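Local coordinates for protein Afp2 (PDB 6RBN) that probably builds, as a tail-sheath protein, the helical sheath around the inner tube of the anti-feeding prophage, a contractile injection system, at residues Phe32-Asp35 with Asn40-Asn43; Ala53-Glu58 with Ala66-Leu71; Phe75-Gly80 with Ala177-Thr182. All blocks are in the same frame, centred on the assembly; numbering follows the deposited sequence.

Interaction 1 of 3, residues Phe32-Asp35 with Asn40-Asn43; sequences FAYD and NTIN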
loop_
_atom_site.group_PDB
_atom_site.type_symbol
_atom_site.label_atom_id
_atom_site.label_comp_id
_atom_site.label_asym_id
_atom_site.label_seq_id
_atom_site.Cartn_x
_atom_site.Cartn_y
_atom_site.Cartn_z
ATOM N N PHE C 32 31.472 -55.687 69.454
ATOM C CA PHE C 32 31.997 -56.243 70.696
ATOM C C PHE C 32 32.657 -57.579 70.391
ATOM O O PHE C 32 31.976 -58.557 70.076
ATOM C CB PHE C 32 30.889 -56.399 71.729
ATOM C CG PHE C 32 30.383 -55.103 72.269
ATOM C CD1 PHE C 32 31.041 -54.469 73.305
ATOM C CD2 PHE C 32 29.258 -54.509 71.734
ATOM C CE1 PHE C 32 30.576 -53.273 73.804
ATOM C CE2 PHE C 32 28.788 -53.317 72.233
ATOM C CZ PHE C 32 29.451 -52.696 73.265
ATOM N N ALA C 33 33.981 -57.620 70.484
ATOM C CA ALA C 33 34.732 -58.834 70.210
ATOM C C ALA C 33 34.791 -59.704 71.457
ATOM O O ALA C 33 35.119 -59.217 72.543
ATOM C CB ALA C 33 36.144 -58.496 69.735
ATOM N N TYR C 34 34.465 -60.982 71.303
ATOM C CA TYR C 34 34.621 -61.953 72.373
ATOM C C TYR C 34 35.646 -63.007 71.977
ATOM O O TYR C 34 36.005 -63.149 70.806
ATOM C CB TYR C 34 33.283 -62.606 72.743
ATOM C CG TYR C 34 32.621 -63.436 71.665
ATOM C CD1 TYR C 34 31.766 -62.856 70.742
ATOM C CD2 TYR C 34 32.809 -64.812 71.607
ATOM C CE1 TYR C 34 31.146 -63.613 69.769
ATOM C CE2 TYR C 34 32.194 -65.576 70.640
ATOM C CZ TYR C 34 31.362 -64.974 69.725
ATOM O OH TYR C 34 30.748 -65.734 68.759
ATOM N N ASP C 35 36.110 -63.749 72.974
ATOM C CA ASP C 35 37.187 -64.705 72.780
ATOM C C ASP C 35 36.670 -65.959 72.084
ATOM O O ASP C 35 35.533 -66.388 72.293
ATOM C CB ASP C 35 37.817 -65.068 74.125
ATOM C CG ASP C 35 39.166 -65.758 73.986
ATOM O OD1 ASP C 35 39.644 -65.953 72.850
ATOM O OD2 ASP C 35 39.758 -66.108 75.026
ATOM N N ASN C 40 30.088 -70.305 76.675
ATOM C CA ASN C 40 28.675 -70.004 76.883
ATOM C C ASN C 40 28.136 -68.986 75.882
ATOM O O ASN C 40 27.333 -68.124 76.237
ATOM C CB ASN C 40 28.431 -69.544 78.322
ATOM C CG ASN C 40 29.311 -68.380 78.736
ATOM O OD1 ASN C 40 30.067 -67.828 77.939
ATOM N ND2 ASN C 40 29.218 -68.001 80.005
ATOM N N THR C 41 28.561 -69.079 74.627
ATOM C CA THR C 41 27.998 -68.273 73.557
ATOM C C THR C 41 27.319 -69.162 72.525
ATOM O O THR C 41 27.631 -70.351 72.401
ATOM C CB THR C 41 29.065 -67.422 72.862
ATOM O OG1 THR C 41 30.088 -68.271 72.326
ATOM C CG2 THR C 41 29.676 -66.436 73.827
ATOM N N ILE C 42 26.372 -68.571 71.803
ATOM C CA ILE C 42 25.797 -69.215 70.632
ATOM C C ILE C 42 26.882 -69.337 69.568
ATOM O O ILE C 42 27.686 -68.417 69.369
ATOM C CB ILE C 42 24.570 -68.420 70.139
ATOM C CG1 ILE C 42 23.420 -68.488 71.155
ATOM C CG2 ILE C 42 24.049 -68.915 68.798
ATOM C CD1 ILE C 42 23.312 -67.312 72.098
ATOM N N ASN C 43 26.927 -70.489 68.885
ATOM C CA ASN C 43 27.972 -70.812 67.917
ATOM C C ASN C 43 27.887 -69.978 66.630
ATOM O O ASN C 43 28.707 -70.178 65.726
ATOM C CB ASN C 43 27.901 -72.309 67.592
ATOM C CG ASN C 43 29.225 -72.879 67.099
ATOM O OD1 ASN C 43 30.238 -72.183 67.040
ATOM N ND2 ASN C 43 29.217 -74.156 66.740
#

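Interaction 2 of 3, residues Ala53-Glu58 with Ala66-Leu71; sequences AEFTVE and AFYTSL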
loop_
_atom_site.group_PDB
_atom_site.type_symbol
_atom_site.label_atom_id
_atom_site.label_comp_id
_atom_site.label_asym_id
_atom_site.label_seq_id
_atom_site.Cartn_x
_atom_site.Cartn_y
_atom_site.Cartn_z
ATOM N N ALA C 53 15.920 -56.014 74.790
ATOM C CA ALA C 53 14.928 -57.082 74.750
ATOM C C ALA C 53 15.382 -58.231 73.857
ATOM O O ALA C 53 15.158 -59.399 74.187
ATOM C CB ALA C 53 13.584 -56.532 74.281
ATOM N N GLU C 54 16.026 -57.922 72.730
ATOM C CA GLU C 54 16.530 -58.977 71.858
ATOM C C GLU C 54 17.757 -59.659 72.443
ATOM O O GLU C 54 18.046 -60.809 72.099
ATOM C CB GLU C 54 16.865 -58.420 70.478
ATOM C CG GLU C 54 15.666 -57.991 69.670
ATOM C CD GLU C 54 16.058 -57.459 68.309
ATOM O OE1 GLU C 54 17.272 -57.350 68.042
ATOM O OE2 GLU C 54 15.152 -57.148 67.507
ATOM N N PHE C 55 18.493 -58.971 73.311
ATOM C CA PHE C 55 19.695 -59.565 73.879
ATOM C C PHE C 55 19.363 -60.574 74.970
ATOM O O PHE C 55 20.050 -61.592 75.104
ATOM C CB PHE C 55 20.614 -58.468 74.410
ATOM C CG PHE C 55 21.838 -58.985 75.090
ATOM C CD1 PHE C 55 22.812 -59.649 74.377
ATOM C CD2 PHE C 55 22.029 -58.778 76.443
ATOM C CE1 PHE C 55 23.938 -60.129 75.006
ATOM C CE2 PHE C 55 23.161 -59.243 77.074
ATOM C CZ PHE C 55 24.117 -59.919 76.354
ATOM N N THR C 56 18.308 -60.325 75.743
ATOM C CA THR C 56 17.910 -61.252 76.793
ATOM C C THR C 56 17.106 -62.435 76.274
ATOM O O THR C 56 16.787 -63.332 77.059
ATOM C CB THR C 56 17.105 -60.527 77.866
ATOM O OG1 THR C 56 15.931 -59.951 77.278
ATOM C CG2 THR C 56 17.936 -59.437 78.500
ATOM N N VAL C 57 16.750 -62.455 74.990
ATOM C CA VAL C 57 16.169 -63.664 74.417
ATOM C C VAL C 57 17.257 -64.698 74.165
ATOM O O VAL C 57 17.101 -65.881 74.489
ATOM C CB VAL C 57 15.384 -63.322 73.137
ATOM C CG1 VAL C 57 14.928 -64.581 72.426
ATOM C CG2 VAL C 57 14.181 -62.472 73.479
ATOM N N GLU C 58 18.394 -64.265 73.621
ATOM C CA GLU C 58 19.482 -65.184 73.324
ATOM C C GLU C 58 20.342 -65.491 74.540
ATOM O O GLU C 58 21.042 -66.509 74.544
ATOM C CB GLU C 58 20.356 -64.616 72.207
ATOM C CG GLU C 58 19.635 -64.464 70.878
ATOM C CD GLU C 58 19.249 -65.793 70.259
ATOM O OE1 GLU C 58 19.998 -66.779 70.435
ATOM O OE2 GLU C 58 18.191 -65.855 69.597
ATOM N N ALA C 66 32.974 -61.607 80.091
ATOM C CA ALA C 66 33.303 -60.244 79.691
ATOM C C ALA C 66 32.433 -59.714 78.562
ATOM O O ALA C 66 32.329 -58.493 78.407
ATOM C CB ALA C 66 34.773 -60.163 79.284
ATOM N N PHE C 67 31.809 -60.583 77.766
ATOM C CA PHE C 67 30.928 -60.076 76.721
ATOM C C PHE C 67 29.577 -59.668 77.285
ATOM O O PHE C 67 28.926 -58.773 76.735
ATOM C CB PHE C 67 30.752 -61.114 75.602
ATOM C CG PHE C 67 29.920 -62.311 75.987
ATOM C CD1 PHE C 67 30.493 -63.387 76.643
ATOM C CD2 PHE C 67 28.576 -62.384 75.642
ATOM C CE1 PHE C 67 29.734 -64.487 76.987
ATOM C CE2 PHE C 67 27.815 -63.477 75.986
ATOM C CZ PHE C 67 28.395 -64.532 76.657
ATOM N N TYR C 68 29.137 -60.308 78.369
ATOM C CA TYR C 68 27.828 -60.001 78.928
ATOM C C TYR C 68 27.844 -58.680 79.681
ATOM O O TYR C 68 26.904 -57.888 79.568
ATOM C CB TYR C 68 27.369 -61.127 79.856
ATOM C CG TYR C 68 25.956 -60.954 80.363
ATOM C CD1 TYR C 68 24.872 -61.293 79.568
ATOM C CD2 TYR C 68 25.703 -60.434 81.624
ATOM C CE1 TYR C 68 23.582 -61.137 80.018
ATOM C CE2 TYR C 68 24.416 -60.265 82.080
ATOM C CZ TYR C 68 23.358 -60.620 81.272
ATOM O OH TYR C 68 22.070 -60.460 81.721
ATOM N N THR C 69 28.896 -58.434 80.462
ATOM C CA THR C 69 28.985 -57.191 81.215
ATOM C C THR C 69 29.292 -56.003 80.321
ATOM O O THR C 69 29.017 -54.866 80.711
ATOM C CB THR C 69 30.050 -57.310 82.299
ATOM O OG1 THR C 69 31.324 -57.525 81.689
ATOM C CG2 THR C 69 29.740 -58.476 83.198
ATOM N N SER C 70 29.855 -56.238 79.137
ATOM C CA SER C 70 30.062 -55.152 78.192
ATOM C C SER C 70 28.748 -54.715 77.563
ATOM O O SER C 70 28.498 -53.518 77.397
ATOM C CB SER C 70 31.053 -55.578 77.116
ATOM O OG SER C 70 32.320 -55.845 77.683
ATOM N N LEU C 71 27.899 -55.674 77.214
ATOM C CA LEU C 71 26.626 -55.361 76.584
ATOM C C LEU C 71 25.587 -54.875 77.577
ATOM O O LEU C 71 24.775 -54.014 77.232
ATOM C CB LEU C 71 26.115 -56.585 75.837
ATOM C CG LEU C 71 26.932 -56.791 74.573
ATOM C CD1 LEU C 71 26.676 -58.126 73.996
ATOM C CD2 LEU C 71 26.489 -55.750 73.609
#

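Interaction 3 of 3, residues Phe75-Gly80 with Ala177-Thr182; sequences FMHGGG and AAASIT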
loop_
_atom_site.group_PDB
_atom_site.type_symbol
_atom_site.label_atom_id
_atom_site.label_comp_id
_atom_site.label_asym_id
_atom_site.label_seq_id
_atom_site.Cartn_x
_atom_site.Cartn_y
_atom_site.Cartn_z
ATOM N N PHE C 75 23.681 -51.276 76.892
ATOM C CA PHE C 75 22.271 -50.991 76.672
ATOM C C PHE C 75 21.639 -50.160 77.776
ATOM O O PHE C 75 20.555 -49.609 77.567
ATOM C CB PHE C 75 21.474 -52.284 76.506
ATOM C CG PHE C 75 21.734 -52.994 75.215
ATOM C CD1 PHE C 75 21.254 -52.479 74.025
ATOM C CD2 PHE C 75 22.406 -54.200 75.192
ATOM C CE1 PHE C 75 21.481 -53.131 72.837
ATOM C CE2 PHE C 75 22.632 -54.856 74.006
ATOM C CZ PHE C 75 22.163 -54.324 72.830
ATOM N N MET C 76 22.277 -50.046 78.936
ATOM C CA MET C 76 21.716 -49.243 80.012
ATOM C C MET C 76 22.093 -47.773 79.911
ATOM O O MET C 76 21.765 -47.003 80.816
ATOM C CB MET C 76 22.138 -49.798 81.373
ATOM C CG MET C 76 23.604 -49.686 81.683
ATOM S SD MET C 76 23.992 -50.372 83.303
ATOM C CE MET C 76 23.261 -49.134 84.370
ATOM N N HIS C 77 22.768 -47.366 78.840
ATOM C CA HIS C 77 23.078 -45.971 78.567
ATOM C C HIS C 77 22.558 -45.575 77.196
ATOM O O HIS C 77 23.233 -44.892 76.426
ATOM C CB HIS C 77 24.577 -45.719 78.667
ATOM C CG HIS C 77 25.126 -45.965 80.032
ATOM N ND1 HIS C 77 25.599 -47.196 80.428
ATOM C CD2 HIS C 77 25.250 -45.151 81.104
ATOM C CE1 HIS C 77 26.001 -47.126 81.683
ATOM N NE2 HIS C 77 25.798 -45.896 82.116
ATOM N N GLY C 78 21.351 -45.989 76.885
ATOM C CA GLY C 78 20.855 -45.910 75.514
ATOM C C GLY C 78 21.337 -47.100 74.685
ATOM O O GLY C 78 20.968 -48.229 74.961
ATOM N N GLY C 79 22.166 -46.825 73.688
ATOM C CA GLY C 79 22.764 -47.886 72.911
ATOM C C GLY C 79 21.843 -48.419 71.839
ATOM O O GLY C 79 20.699 -48.785 72.119
ATOM N N GLY C 80 22.335 -48.500 70.612
ATOM C CA GLY C 80 21.511 -48.967 69.518
ATOM C C GLY C 80 21.869 -50.370 69.104
ATOM O O GLY C 80 22.097 -51.229 69.958
ATOM N N ALA C 177 34.386 -46.988 78.204
ATOM C CA ALA C 177 34.645 -45.938 77.230
ATOM C C ALA C 177 33.599 -45.925 76.127
ATOM O O ALA C 177 33.263 -44.854 75.617
ATOM C CB ALA C 177 36.032 -46.112 76.630
ATOM N N ALA C 178 33.074 -47.089 75.749
ATOM C CA ALA C 178 32.086 -47.152 74.681
ATOM C C ALA C 178 30.729 -46.619 75.109
ATOM O O ALA C 178 29.950 -46.191 74.255
ATOM C CB ALA C 178 31.939 -48.585 74.177
ATOM N N ALA C 179 30.427 -46.633 76.406
ATOM C CA ALA C 179 29.172 -46.089 76.899
ATOM C C ALA C 179 29.231 -44.594 77.151
ATOM O O ALA C 179 28.181 -43.946 77.181
ATOM C CB ALA C 179 28.758 -46.793 78.189
ATOM N N SER C 180 30.421 -44.032 77.344
ATOM C CA SER C 180 30.549 -42.585 77.391
ATOM C C SER C 180 30.585 -41.971 76.002
ATOM O O SER C 180 30.304 -40.779 75.860
ATOM C CB SER C 180 31.801 -42.184 78.166
ATOM O OG SER C 180 32.968 -42.590 77.484
ATOM N N ILE C 181 30.932 -42.756 74.980
ATOM C CA ILE C 181 30.882 -42.274 73.603
ATOM C C ILE C 181 29.437 -42.121 73.141
ATOM O O ILE C 181 29.101 -41.173 72.420
ATOM C CB ILE C 181 31.703 -43.216 72.698
ATOM C CG1 ILE C 181 33.196 -43.010 72.941
ATOM C CG2 ILE C 181 31.414 -43.031 71.227
ATOM C CD1 ILE C 181 34.063 -44.024 72.251
ATOM N N THR C 182 28.554 -43.016 73.589
ATOM C CA THR C 182 27.148 -42.967 73.196
ATOM C C THR C 182 26.457 -41.722 73.737
ATOM O O THR C 182 25.748 -41.024 73.004
ATOM C CB THR C 182 26.427 -44.212 73.698
ATOM O OG1 THR C 182 27.111 -45.363 73.222
ATOM C CG2 THR C 182 25.003 -44.247 73.185
#

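Interaction 1 of 3, residues Phe32-Asp35 with Asn40-Asn43
Tyr34 and Thr41 face each other with the same kind of first torsion: CG of Tyr34 lies between its backbone N and carbonyl carbon (chi1 64°), and OG1 of Thr41 takes the equivalent place (chi1 59°), which leaves CG2 beside the backbone N. The phenol thus leaves the end of strand 30-34 toward the 40-43 loop, and the two branches of the threonine are presented to it. CG2 sits over one face of the ring, 4.2 Å from both CD2 and CE2 of Tyr34, while OG1 of Thr41 comes to 3.8 Å from CE2 of Tyr34. The two side chains meet at a slant across a backbone gap of 9.2 Å between the CA atoms of Tyr34 and Thr41. Farther out, OH of Tyr34 ends 4.1 Å from O of Ile42, a loose approach and not a hydrogen bond. The fold element is the turn-back of the chain after a strand inside the mixed sheet, where Tyr34 also leans on Leu84 and Asn86 of strand 82-86. Phe67 and Tyr59 give Thr41 further aromatic neighbours. With no hydrogen bond joining the segments and just 96 Å² buried, the loop rests on the strand end by van der Waals contact of both threonine branches with the phenol ring, the methyl over its face; the fit between these two segments probably depends on shape rather than on directed polar bonds.

Interaction 2 of 3, residues Ala53-Glu58 with Ala66-Leu71
Helices 52-58 and 66-75 carry the chain from strand 46-49 to its antiparallel neighbour 82-86 in the mixed sheet, and Phe55 of the first meets Tyr68 and Leu71 of the second where they pack. CG of Phe55 is anti to the backbone N (chi1 176°), which carries the ring into the gap between the helices. Leu71 meets it in two ways. Its CB lies over one face of the ring as a CH-pi contact, 4.2 Å from the Phe55 centroid and 23° off the normal, displaced toward the rim. Its CD1 touches CE1 of Phe55 at 3.5 Å. Tyr68 approaches the ring at CE2 and CZ: CE1 of Tyr68 is 3.5 Å from CE2 of Phe55, and CD1 of Tyr68 is 3.6 Å from CZ of Phe55. The two planes are inclined by 30° but slid apart, with 5.5 Å between the centroids of Phe55 and Tyr68, so little ring area overlaps. Phe49, Trp52 and Tyr59 also meet Phe55, making the site an aromatic cluster. Within the second helix, OG of Ser70 donates to O of Ala66 at 2.7 Å, keeping that hydroxyl on its own backbone. All three contacting side chains are buried and no hydrogen bond crosses, which implies that packing and burial of apolar surface, rather than polar bonds, probably hold the pair here.

Interaction 3 of 3, residues Phe75-Gly80 with Ala177-Thr182
The methyl of Thr182 packs against the backbone of the 75-80 loop. CG2 of Thr182 is anti to its backbone N (chi1 -55° for OG1), which points the methyl at the loop backbone, 3.7 Å from O of His77 and 3.9 Å from N of Gly79. OG1 of the same threonine turns back to its own helix and donates to O of Ala178 at 3.1 Å, in the plane of that carbonyl, so the apolar branch is the one turned to the loop. Gly78 and Gly79 both have positive phi, a shape glycine takes easily, and at Gly78 a CB would also be jammed against the carbonyl O of His77; the loop's own backbone path accounts for both. Equally part of the packed side, CB of Ala179 approaches the buried imidazole obliquely, 3.9 Å from ND1 and 4.2 Å from CG of His77, with no bond across. The ring is fixed from elsewhere: ND1 bonds to O of Leu73 and NE2 to N of Asn200, a pattern consistent with the proton on ND1, and the two bonds limit rotation of the ring.

The helix is 173-187, packed against the parallel strands 102-105 and 127-129 of the mixed sheet through Ala178 and Ile181; the loop leads from helix 66-75 into strand 82-86. The contact therefore joins the exit of one helix to the flank of another in the alpha/beta part of the sheath subunit, and Ala179 and Thr182 also touch Leu73 and Trp74 of helix 66-75.

The loose side begins at Met76, which is partly exposed and leans on Phe20, not on the helix. Turned away from the loop, OG of Ser180 donates to O of Ala177 at 2.9 Å, with O of Pro194 as a weak second partner.

Overall arrangement
Interactions 2 and 3 are buried, whereas interaction 1 is only partly buried; interactions 1 and 3 each set a loop against a regular element, and interaction 2 two helices. Helix 66-75 ties them together: Phe67 and Leu71 of interaction 2 pack on Thr41 and Phe32 of interaction 1, and the loop of interaction 3 follows directly after that helix. The centres of interactions 1 and 2 are about 10 Å apart, those of 2 and 3 about 13 Å, joined through Phe55 and Phe75. None has a hydrogen bond between its segments, yet the chemistry differs: a threonine on a phenol at a strand end, aromatic and aliphatic packing between helices, and small side chains against a histidine ring and a glycine-rich backbone, nearer the centre of the chain.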